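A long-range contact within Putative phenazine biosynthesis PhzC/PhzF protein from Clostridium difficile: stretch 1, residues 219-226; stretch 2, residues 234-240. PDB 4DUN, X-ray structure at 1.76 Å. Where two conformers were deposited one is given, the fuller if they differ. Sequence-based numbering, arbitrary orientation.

Stretch 1 (219-226) GKHKMVAA
Stretch 2 234-240: IIQCEVL

An antiparallel strand pair is specified by its register, because register decides which residues exchange backbone hydrogen bonds and which side chains become neighbours. Here the two strands run at 157° between their N-to-C directions, with axes approaching to 4.7 Å, and most residues adopt extended phi/psi near -120/135.

Ile234 (chi1 m, chi2 m), the first residue of stretch 2, pairs with Ala226, a non-hydrogen-bonded pair with CA atoms 4.6 Å apart. Its CD1 lies 3.9 Å from Ala226 CB, and its CG2 3.9 Å from Val224 CG2, so one side chain spans two neighbours on the same face.

Ile235 (m, p) faces Ala225 as a hydrogen-bonded pair, CA to CA 5.1 Å. Ile235 N donates to Ala225 O and Ala225 N to Ile235 O, both at 2.9 Å, closing a small ring.

Gln236 (m, m) pairs with Val224 without backbone bonds, their CA atoms 4.9 Å apart; its side chain curls back, bringing OE1 to 3.6 Å from Val224 CG2 (chi1 p).

At Cys237 (m) the reciprocal pattern returns: Cys237 N to Met223 O and Met223 N to Cys237 O are each 2.9 Å, the latter nearly linear at 176°. Cys237 SG packs 4.0 Å from Ala225 CB, on the face shared with Ile235 and Met223 (m, t, m).

Glu238 (t, t) lies beside Lys222 (m, t, p, t), CA to CA 4.5 Å. The contact is between aliphatic stems: Lys222 CG lies 3.8 Å from Glu238 CG; Glu238 CA also approaches His221 O at 3.3 Å in a CA-H...O contact.

Val239 (t) supplies the last bond, its N donating to His221 O at 2.8 Å. Its CB sits obliquely to the imidazole, 3.8 Å from His221 CD2 (chi1 m, chi2 148°).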

# COMPACT_ATOMS: atom_id res chain seq x y z
N GLY A 219 -22.49 30.50 13.06
CA GLY A 219 -22.93 31.73 12.39
C GLY A 219 -21.88 32.27 11.43
O GLY A 219 -21.66 33.48 11.38
N LYS A 220 -21.22 31.38 10.67
CA LYS A 220 -20.15 31.75 9.74
C LYS A 220 -20.37 31.14 8.35
O LYS A 220 -20.75 29.97 8.24
CB LYS A 220 -18.79 31.27 10.26
CG LYS A 220 -18.31 31.98 11.52
CD LYS A 220 -16.99 31.38 12.03
CE LYS A 220 -15.78 32.01 11.39
NZ LYS A 220 -14.54 31.70 12.15
N HIS A 221 -20.07 31.91 7.29
CA HIS A 221 -20.20 31.42 5.91
C HIS A 221 -18.87 30.89 5.40
O HIS A 221 -18.86 30.07 4.49
CB HIS A 221 -20.76 32.49 4.97
CG HIS A 221 -22.25 32.67 5.07
ND1 HIS A 221 -22.84 33.90 4.86
CD2 HIS A 221 -23.22 31.76 5.35
CE1 HIS A 221 -24.14 33.71 5.02
NE2 HIS A 221 -24.41 32.43 5.32
N LYS A 222 -17.75 31.38 5.96
CA LYS A 222 -16.39 30.95 5.62
C LYS A 222 -15.76 30.36 6.86
O LYS A 222 -15.76 31.01 7.91
CB LYS A 222 -15.54 32.11 5.10
CG LYS A 222 -15.88 32.55 3.68
CD LYS A 222 -14.91 33.61 3.16
CE LYS A 222 -13.60 33.05 2.67
NZ LYS A 222 -12.69 34.12 2.17
N MET A 223 -15.26 29.14 6.75
CA MET A 223 -14.68 28.41 7.87
C MET A 223 -13.48 27.60 7.45
O MET A 223 -13.30 27.33 6.25
CB MET A 223 -15.73 27.44 8.48
CG MET A 223 -16.93 28.11 9.12
SD MET A 223 -18.20 26.92 9.61
CE MET A 223 -18.92 26.52 7.98
N VAL A 224 -12.67 27.19 8.43
CA VAL A 224 -11.56 26.28 8.20
C VAL A 224 -11.85 25.04 9.05
O VAL A 224 -12.30 25.15 10.19
CB VAL A 224 -10.14 26.88 8.43
CG1 VAL A 224 -9.86 27.15 9.91
CG2 VAL A 224 -9.06 25.99 7.80
N ALA A 225 -11.65 23.86 8.45
CA ALA A 225 -11.88 22.58 9.11
C ALA A 225 -10.61 21.75 9.07
O ALA A 225 -9.80 21.88 8.15
CB ALA A 225 -13.00 21.82 8.40
N ALA A 226 -10.45 20.90 10.06
CA ALA A 226 -9.33 19.96 10.08
C ALA A 226 -9.91 18.57 10.14
O ALA A 226 -10.96 18.35 10.74
CB ALA A 226 -8.42 20.22 11.29
N ILE A 234 -6.39 19.68 6.07
CA ILE A 234 -6.95 21.02 6.25
C ILE A 234 -7.86 21.27 5.07
O ILE A 234 -7.45 21.07 3.92
CB ILE A 234 -5.85 22.10 6.41
CG1 ILE A 234 -4.97 21.86 7.69
CG2 ILE A 234 -6.47 23.51 6.39
CD1 ILE A 234 -5.72 22.06 9.10
N ILE A 235 -9.10 21.69 5.36
CA ILE A 235 -10.12 21.94 4.35
C ILE A 235 -10.67 23.34 4.50
O ILE A 235 -11.19 23.68 5.57
CB ILE A 235 -11.29 20.91 4.43
CG1 ILE A 235 -10.80 19.43 4.52
CG2 ILE A 235 -12.27 21.11 3.25
CD1 ILE A 235 -10.49 18.93 5.99
N GLN A 236 -10.56 24.14 3.43
CA GLN A 236 -11.15 25.48 3.39
C GLN A 236 -12.59 25.29 2.97
O GLN A 236 -12.86 24.58 1.99
CB GLN A 236 -10.40 26.43 2.42
CG GLN A 236 -8.89 26.57 2.65
CD GLN A 236 -8.51 27.00 4.04
OE1 GLN A 236 -9.16 27.85 4.67
NE2 GLN A 236 -7.45 26.40 4.56
N CYS A 237 -13.51 25.87 3.75
CA CYS A 237 -14.96 25.69 3.63
C CYS A 237 -15.66 26.99 3.41
O CYS A 237 -15.38 27.96 4.12
CB CYS A 237 -15.50 25.03 4.90
SG CYS A 237 -14.82 23.39 5.23
N GLU A 238 -16.63 27.01 2.49
CA GLU A 238 -17.43 28.21 2.23
C GLU A 238 -18.83 27.84 1.78
O GLU A 238 -19.01 27.02 0.88
CB GLU A 238 -16.75 29.12 1.19
CG GLU A 238 -17.49 30.42 0.94
CD GLU A 238 -16.87 31.41 -0.03
OE1 GLU A 238 -15.72 31.18 -0.47
OE2 GLU A 238 -17.54 32.42 -0.34
N VAL A 239 -19.84 28.51 2.39
CA VAL A 239 -21.26 28.36 2.06
C VAL A 239 -21.48 29.29 0.87
O VAL A 239 -21.20 30.50 0.98
CB VAL A 239 -22.21 28.70 3.25
CG1 VAL A 239 -23.67 28.59 2.83
CG2 VAL A 239 -21.92 27.84 4.46
N LEU A 240 -21.94 28.74 -0.25
CA LEU A 240 -22.23 29.53 -1.45
C LEU A 240 -23.76 29.80 -1.56
O LEU A 240 -24.52 29.30 -0.74
CB LEU A 240 -21.62 28.89 -2.71
CG LEU A 240 -20.07 28.71 -2.69
CD1 LEU A 240 -19.56 28.11 -3.99
CD2 LEU A 240 -19.32 30.05 -2.42